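Local coordinates for citrate lyase, subunit 1 (Methanosaeta concilii, PDB 6HXI), which probably catalyses, with ATP, the conversion of citrate and coenzyme A into acetyl-CoA and oxaloacetate, at residues Val335-Ala349 against Ile371-Gly385. Sequence-based numbering, arbitrary orientation.
With COA (coenzyme A), chain G; FLC (citrate anion), chain M.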
loop_
_atom_site.group_PDB
_atom_site.type_symbol
_atom_site.label_atom_id
_atom_site.label_comp_id
_atom_site.label_asym_id
_atom_site.label_seq_id
_atom_site.Cartn_x
_atom_site.Cartn_y
_atom_site.Cartn_z
ATOM N N VAL C 335 57.378 3.337 -32.612
ATOM C CA VAL C 335 56.797 4.509 -31.948
ATOM C C VAL C 335 55.260 4.572 -32.111
ATOM O O VAL C 335 54.750 4.378 -33.219
ATOM C CB VAL C 335 57.508 5.808 -32.406
ATOM C CG1 VAL C 335 56.790 7.038 -31.893
ATOM C CG2 VAL C 335 58.968 5.832 -31.962
ATOM N N LEU C 336 54.530 4.820 -30.986
ATOM C CA LEU C 336 53.069 5.006 -30.943
ATOM C C LEU C 336 52.739 6.475 -30.628
ATOM O O LEU C 336 53.013 6.942 -29.523
ATOM C CB LEU C 336 52.350 4.053 -29.955
ATOM C CG LEU C 336 50.791 4.186 -29.828
ATOM C CD1 LEU C 336 50.053 4.079 -31.202
ATOM C CD2 LEU C 336 50.226 3.174 -28.840
ATOM N N LEU C 337 52.145 7.183 -31.614
ATOM C CA LEU C 337 51.778 8.591 -31.482
ATOM C C LEU C 337 50.287 8.758 -31.243
ATOM O O LEU C 337 49.485 8.630 -32.167
ATOM C CB LEU C 337 52.253 9.407 -32.702
ATOM C CG LEU C 337 53.754 9.336 -33.035
ATOM C CD1 LEU C 337 54.021 9.877 -34.415
ATOM C CD2 LEU C 337 54.585 10.105 -32.024
ATOM N N ILE C 338 49.927 9.013 -29.981
ATOM C CA ILE C 338 48.550 9.233 -29.520
ATOM C C ILE C 338 48.332 10.733 -29.456
ATOM O O ILE C 338 48.515 11.371 -28.414
ATOM C CB ILE C 338 48.234 8.504 -28.178
ATOM C CG1 ILE C 338 48.817 7.047 -28.170
ATOM C CG2 ILE C 338 46.700 8.545 -27.915
ATOM C CD1 ILE C 338 48.599 6.215 -26.930
ATOM N N GLY C 339 47.984 11.295 -30.599
ATOM C CA GLY C 339 47.812 12.735 -30.712
ATOM C C GLY C 339 46.405 13.205 -30.973
ATOM O O GLY C 339 45.443 12.442 -30.849
ATOM N N GLY C 340 46.311 14.473 -31.334
ATOM C CA GLY C 340 45.061 15.128 -31.660
ATOM C C GLY C 340 45.070 16.590 -31.286
ATOM O O GLY C 340 45.983 17.068 -30.602
ATOM N N ALA C 341 44.036 17.305 -31.732
ATOM C CA ALA C 341 43.868 18.715 -31.417
ATOM C C ALA C 341 43.225 18.841 -30.039
ATOM O O ALA C 341 43.103 17.852 -29.316
ATOM C CB ALA C 341 42.983 19.382 -32.471
ATOM N N ILE C 342 42.833 20.059 -29.666
ATOM C CA ILE C 342 42.106 20.311 -28.429
ATOM C C ILE C 342 40.653 20.024 -28.835
ATOM O O ILE C 342 40.119 20.755 -29.663
ATOM C CB ILE C 342 42.325 21.752 -27.898
ATOM C CG1 ILE C 342 43.827 22.038 -27.638
ATOM C CG2 ILE C 342 41.459 22.001 -26.628
ATOM C CD1 ILE C 342 44.186 23.543 -27.563
ATOM N N ALA C 343 40.071 18.892 -28.366
ATOM C CA ALA C 343 38.711 18.504 -28.751
ATOM C C ALA C 343 37.668 19.495 -28.312
ATOM O O ALA C 343 37.831 20.190 -27.295
ATOM C CB ALA C 343 38.364 17.110 -28.231
ATOM N N ASN C 344 36.566 19.524 -29.064
ATOM C CA ASN C 344 35.404 20.342 -28.750
ATOM C C ASN C 344 34.431 19.522 -27.897
ATOM O O ASN C 344 33.722 20.081 -27.073
ATOM C CB ASN C 344 34.690 20.767 -30.027
ATOM C CG ASN C 344 35.540 21.546 -30.984
ATOM O OD1 ASN C 344 35.661 22.774 -30.898
ATOM N ND2 ASN C 344 36.091 20.849 -31.948
ATOM N N PHE C 345 34.328 18.218 -28.138
ATOM C CA PHE C 345 33.334 17.455 -27.391
ATOM C C PHE C 345 33.756 16.033 -27.047
ATOM O O PHE C 345 33.216 15.491 -26.088
ATOM C CB PHE C 345 31.957 17.479 -28.084
ATOM C CG PHE C 345 31.839 16.780 -29.423
ATOM C CD1 PHE C 345 32.198 17.434 -30.603
ATOM C CD2 PHE C 345 31.321 15.494 -29.508
ATOM C CE1 PHE C 345 32.062 16.792 -31.848
ATOM C CE2 PHE C 345 31.195 14.851 -30.748
ATOM C CZ PHE C 345 31.560 15.507 -31.906
ATOM N N THR C 346 34.690 15.431 -27.801
ATOM C CA THR C 346 35.216 14.089 -27.519
ATOM C C THR C 346 35.758 14.105 -26.113
ATOM O O THR C 346 36.607 14.938 -25.789
ATOM C CB THR C 346 36.280 13.701 -28.553
ATOM O OG1 THR C 346 35.669 13.615 -29.848
ATOM C CG2 THR C 346 36.989 12.365 -28.233
ATOM N N ASP C 347 35.222 13.236 -25.260
ATOM C CA ASP C 347 35.654 13.133 -23.869
ATOM C C ASP C 347 37.035 12.450 -23.777
ATOM O O ASP C 347 37.175 11.273 -24.108
ATOM C CB ASP C 347 34.597 12.378 -23.042
ATOM C CG ASP C 347 34.649 12.725 -21.570
ATOM O OD1 ASP C 347 35.653 12.364 -20.905
ATOM O OD2 ASP C 347 33.698 13.380 -21.084
ATOM N N VAL C 348 38.050 13.185 -23.327
ATOM C CA VAL C 348 39.418 12.650 -23.264
ATOM C C VAL C 348 39.569 11.588 -22.154
ATOM O O VAL C 348 40.367 10.660 -22.300
ATOM C CB VAL C 348 40.474 13.786 -23.166
ATOM C CG1 VAL C 348 41.905 13.232 -23.198
ATOM C CG2 VAL C 348 40.276 14.823 -24.273
ATOM N N ALA C 349 38.795 11.719 -21.062
ATOM C CA ALA C 349 38.820 10.790 -19.935
ATOM C C ALA C 349 38.292 9.430 -20.335
ATOM O O ALA C 349 38.921 8.426 -19.999
ATOM C CB ALA C 349 38.008 11.338 -18.776
ATOM N N ILE C 371 58.523 -0.636 -27.807
ATOM C CA ILE C 371 57.576 0.408 -28.182
ATOM C C ILE C 371 57.655 1.592 -27.204
ATOM O O ILE C 371 57.719 1.392 -25.987
ATOM C CB ILE C 371 56.143 -0.179 -28.373
ATOM C CG1 ILE C 371 56.113 -1.155 -29.582
ATOM C CG2 ILE C 371 55.076 0.920 -28.523
ATOM C CD1 ILE C 371 54.844 -2.037 -29.738
ATOM N N GLU C 372 57.696 2.821 -27.771
ATOM C CA GLU C 372 57.732 4.108 -27.073
ATOM C C GLU C 372 56.446 4.865 -27.407
ATOM O O GLU C 372 56.112 5.017 -28.585
ATOM C CB GLU C 372 58.966 4.922 -27.485
ATOM C CG GLU C 372 60.258 4.423 -26.867
ATOM C CD GLU C 372 61.511 4.758 -27.651
ATOM O OE1 GLU C 372 61.563 5.847 -28.269
ATOM O OE2 GLU C 372 62.455 3.935 -27.627
ATOM N N ILE C 373 55.707 5.289 -26.374
ATOM C CA ILE C 373 54.420 5.973 -26.536
ATOM C C ILE C 373 54.567 7.480 -26.332
ATOM O O ILE C 373 55.181 7.903 -25.355
ATOM C CB ILE C 373 53.323 5.323 -25.632
ATOM C CG1 ILE C 373 53.095 3.844 -26.008
ATOM C CG2 ILE C 373 52.003 6.097 -25.672
ATOM C CD1 ILE C 373 53.099 2.893 -24.856
ATOM N N TYR C 374 54.019 8.282 -27.266
ATOM C CA TYR C 374 54.042 9.749 -27.225
ATOM C C TYR C 374 52.599 10.261 -27.328
ATOM O O TYR C 374 51.884 9.923 -28.276
ATOM C CB TYR C 374 54.938 10.332 -28.340
ATOM C CG TYR C 374 56.389 9.913 -28.236
ATOM C CD1 TYR C 374 56.809 8.652 -28.663
ATOM C CD2 TYR C 374 57.349 10.781 -27.725
ATOM C CE1 TYR C 374 58.143 8.254 -28.548
ATOM C CE2 TYR C 374 58.689 10.398 -27.619
ATOM C CZ TYR C 374 59.081 9.135 -28.035
ATOM O OH TYR C 374 60.401 8.768 -27.932
ATOM N N VAL C 375 52.161 11.029 -26.316
ATOM C CA VAL C 375 50.806 11.570 -26.197
ATOM C C VAL C 375 50.773 13.111 -26.165
ATOM O O VAL C 375 51.558 13.706 -25.441
ATOM C CB VAL C 375 50.094 10.993 -24.942
ATOM C CG1 VAL C 375 48.611 11.379 -24.917
ATOM C CG2 VAL C 375 50.276 9.476 -24.834
ATOM N N ARG C 376 49.847 13.734 -26.928
ATOM C CA ARG C 376 49.556 15.173 -26.933
ATOM C C ARG C 376 48.042 15.307 -27.094
ATOM O O ARG C 376 47.509 15.002 -28.158
ATOM C CB ARG C 376 50.289 15.955 -28.036
ATOM C CG ARG C 376 50.158 17.489 -27.894
ATOM C CD ARG C 376 48.882 18.073 -28.508
ATOM N NE ARG C 376 48.795 19.531 -28.359
ATOM C CZ ARG C 376 47.837 20.292 -28.885
ATOM N NH1 ARG C 376 46.864 19.745 -29.607
ATOM N NH2 ARG C 376 47.855 21.607 -28.711
ATOM N N ARG C 377 47.360 15.770 -26.057
ATOM C CA ARG C 377 45.919 15.904 -26.121
ATOM C C ARG C 377 45.364 17.016 -25.252
ATOM O O ARG C 377 45.885 17.305 -24.182
ATOM C CB ARG C 377 45.255 14.546 -25.791
ATOM C CG ARG C 377 43.773 14.418 -26.140
ATOM C CD ARG C 377 43.461 14.409 -27.624
ATOM N NE ARG C 377 42.084 13.961 -27.848
ATOM C CZ ARG C 377 41.249 14.487 -28.735
ATOM N NH1 ARG C 377 41.646 15.470 -29.528
ATOM N NH2 ARG C 377 40.023 14.004 -28.864
ATOM N N GLY C 378 44.302 17.629 -25.763
ATOM C CA GLY C 378 43.481 18.639 -25.106
ATOM C C GLY C 378 42.024 18.287 -25.369
ATOM O O GLY C 378 41.736 17.420 -26.214
ATOM N N GLY C 379 41.113 18.942 -24.649
ATOM C CA GLY C 379 39.682 18.694 -24.788
ATOM C C GLY C 379 38.946 18.388 -23.489
ATOM O O GLY C 379 39.555 18.439 -22.413
ATOM N N PRO C 380 37.610 18.092 -23.559
ATOM C CA PRO C 380 36.844 17.791 -22.331
ATOM C C PRO C 380 37.478 16.726 -21.439
ATOM O O PRO C 380 37.752 15.625 -21.891
ATOM C CB PRO C 380 35.462 17.380 -22.863
ATOM C CG PRO C 380 35.361 18.041 -24.179
ATOM C CD PRO C 380 36.739 18.038 -24.753
ATOM N N ASN C 381 37.743 17.099 -20.175
ATOM C CA ASN C 381 38.368 16.289 -19.111
ATOM C C ASN C 381 39.790 15.817 -19.465
ATOM O O ASN C 381 40.212 14.771 -18.981
ATOM C CB ASN C 381 37.474 15.092 -18.684
ATOM C CG ASN C 381 36.015 15.413 -18.406
ATOM O OD1 ASN C 381 35.123 14.895 -19.073
ATOM N ND2 ASN C 381 35.721 16.200 -17.375
ATOM N N TYR C 382 40.534 16.585 -20.286
ATOM C CA TYR C 382 41.879 16.180 -20.713
ATOM C C TYR C 382 42.810 15.903 -19.549
ATOM O O TYR C 382 43.537 14.918 -19.621
ATOM C CB TYR C 382 42.525 17.158 -21.724
ATOM C CG TYR C 382 43.185 18.371 -21.110
ATOM C CD1 TYR C 382 42.465 19.538 -20.886
ATOM C CD2 TYR C 382 44.527 18.353 -20.748
ATOM C CE1 TYR C 382 43.069 20.662 -20.325
ATOM C CE2 TYR C 382 45.130 19.457 -20.151
ATOM C CZ TYR C 382 44.404 20.623 -19.972
ATOM O OH TYR C 382 44.975 21.743 -19.420
ATOM N N GLU C 383 42.789 16.750 -18.485
ATOM C CA GLU C 383 43.688 16.594 -17.332
ATOM C C GLU C 383 43.528 15.220 -16.676
ATOM O O GLU C 383 44.530 14.572 -16.394
ATOM C CB GLU C 383 43.619 17.765 -16.320
ATOM C CG GLU C 383 42.258 18.238 -15.825
ATOM C CD GLU C 383 41.533 19.232 -16.718
ATOM O OE1 GLU C 383 40.616 18.811 -17.464
ATOM O OE2 GLU C 383 41.929 20.420 -16.718
ATOM N N GLN C 384 42.284 14.738 -16.541
ATOM C CA GLN C 384 41.966 13.400 -16.033
ATOM C C GLN C 384 42.523 12.313 -16.978
ATOM O O GLN C 384 43.064 11.314 -16.493
ATOM C CB GLN C 384 40.449 13.253 -15.852
ATOM C CG GLN C 384 40.002 11.886 -15.337
ATOM C CD GLN C 384 38.499 11.723 -15.270
ATOM O OE1 GLN C 384 37.723 12.675 -15.442
ATOM N NE2 GLN C 384 38.055 10.502 -14.985
ATOM N N GLY C 385 42.394 12.520 -18.293
ATOM C CA GLY C 385 42.912 11.606 -19.306
ATOM C C GLY C 385 44.438 11.515 -19.302
ATOM O O GLY C 385 44.998 10.413 -19.343
HETATM N N1A COA G . 14.121 2.210 -29.569
HETATM C C2A COA G . 14.279 2.487 -30.868
HETATM N N3A COA G . 15.118 3.361 -31.443
HETATM C C4A COA G . 15.812 4.044 -30.519
HETATM C C5A COA G . 15.749 3.876 -29.147
HETATM C C6A COA G . 14.877 2.878 -28.666
HETATM N N6A COA G . 14.784 2.539 -27.382
HETATM N N7A COA G . 16.531 4.821 -28.502
HETATM C C8A COA G . 17.049 5.519 -29.480
HETATM N N9A COA G . 16.655 5.111 -30.729
HETATM C C1B COA G . 17.017 5.699 -32.017
HETATM C C2B COA G . 16.705 7.182 -32.176
HETATM O O2B COA G . 15.334 7.387 -32.525
HETATM C C3B COA G . 17.658 7.544 -33.320
HETATM O O3B COA G . 17.133 7.146 -34.606
HETATM P P3B COA G . 17.524 7.858 -35.979
HETATM O O7A COA G . 19.013 7.857 -36.062
HETATM O O8A COA G . 16.863 7.062 -37.046
HETATM O O9A COA G . 16.889 9.259 -35.920
HETATM C C4B COA G . 18.859 6.613 -33.112
HETATM O O4B COA G . 18.413 5.581 -32.207
HETATM C C5B COA G . 20.104 7.273 -32.576
HETATM O O5B COA G . 19.708 8.148 -31.502
HETATM P P1A COA G . 20.357 9.639 -31.331
HETATM O O1A COA G . 20.137 10.245 -29.995
HETATM O O2A COA G . 19.982 10.561 -32.481
HETATM O O3A COA G . 21.870 9.162 -31.509
HETATM P P2A COA G . 23.359 9.692 -31.323
HETATM O O4A COA G . 23.825 9.400 -29.953
HETATM O O5A COA G . 24.177 8.931 -32.342
HETATM O O6A COA G . 23.348 11.285 -31.625
HETATM C CBP COA G . 24.766 12.742 -32.973
HETATM C CCP COA G . 23.543 11.819 -32.947
HETATM C CDP COA G . 24.908 13.308 -34.393
HETATM C CEP COA G . 24.612 13.906 -31.975
HETATM C CAP COA G . 26.023 11.909 -32.597
HETATM O OAP COA G . 26.056 10.681 -33.302
HETATM C C9P COA G . 27.371 12.605 -32.735
HETATM O O9P COA G . 27.763 13.368 -31.849
HETATM N N8P COA G . 28.083 12.330 -33.840
HETATM C C7P COA G . 29.341 12.993 -34.156
HETATM C C6P COA G . 29.231 13.832 -35.399
HETATM C C5P COA G . 30.555 14.443 -35.797
HETATM O O5P COA G . 31.615 13.880 -35.531
HETATM N N4P COA G . 30.498 15.620 -36.420
HETATM C C3P COA G . 31.685 16.388 -36.773
HETATM C C2P COA G . 32.230 17.190 -35.608
HETATM S S1P COA G . 33.555 18.215 -36.305
HETATM C CAC FLC M . 38.607 15.390 -31.693
HETATM C CA FLC M . 37.762 15.820 -32.886
HETATM C CB FLC M . 36.255 16.011 -32.640
HETATM C CBC FLC M . 36.071 16.971 -31.442
HETATM C CG FLC M . 35.568 16.563 -33.900
HETATM C CGC FLC M . 36.310 16.367 -35.218
HETATM O OA1 FLC M . 38.213 14.391 -31.031
HETATM O OA2 FLC M . 39.679 16.023 -31.471
HETATM O OB1 FLC M . 35.525 16.503 -30.425
HETATM O OB2 FLC M . 36.480 18.147 -31.573
HETATM O OG1 FLC M . 36.120 15.310 -35.851
HETATM O OG2 FLC M . 37.089 17.275 -35.601
HETATM O OHB FLC M . 35.663 14.754 -32.338
#
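Leu-336 and Ile-373 sit side by side on the neighbouring parallel strands of a beta-alpha-beta crossover in the citrate-binding region. The strand axes approach to 4.7 Å at 17°. Leu-336 N donates to Glu-372 O and Leu-336 O accepts from Tyr-374 N, the straddling hydrogen bonds of a parallel ladder, and Ile-338 repeats the pattern with Tyr-374 O and Arg-376 N. Beyond Ile-338 the register slips by one residue; the first loop wraps citrate, and Arg-377 reaches it from the second.

Arg-377 is the first residue past strand 371-376. From CB, its CG lies 3.7 Å from Val-348 CG1; the chain then bends at chi2 (68°), leaving CD 3.9 Å from Ala-341 O, and NE passes 4.1 Å from Val-348 CG2. The guanidinium meets one carboxylate of citrate edge-on: NH1 bonds OA2 at 2.8 Å and NH2 bonds OA1 at the same length, the carboxylate carbon CAC lying in the guanidinium plane. NH1 also reaches Ala-341 O, a weak bond bent to 125°. A methionine in its place would probably leave that carboxylate without its paired, charge-matched bonds.

Gly-378 and Gly-379 let the backbones close in, since a CB on either would clash with Ile-342 or Ala-343. Arg-376 turns elsewhere, its NH1 meeting Gly-340 O in the carbonyl plane and forming a salt bridge with Glu-184 of the neighbouring succinyl-CoA ligase subunit alpha chain. On citrate's central carboxylate, Asn-344 N and ND2 both bond OB2, while OB1 lies 3.4 Å above the Phe-345 ring plane.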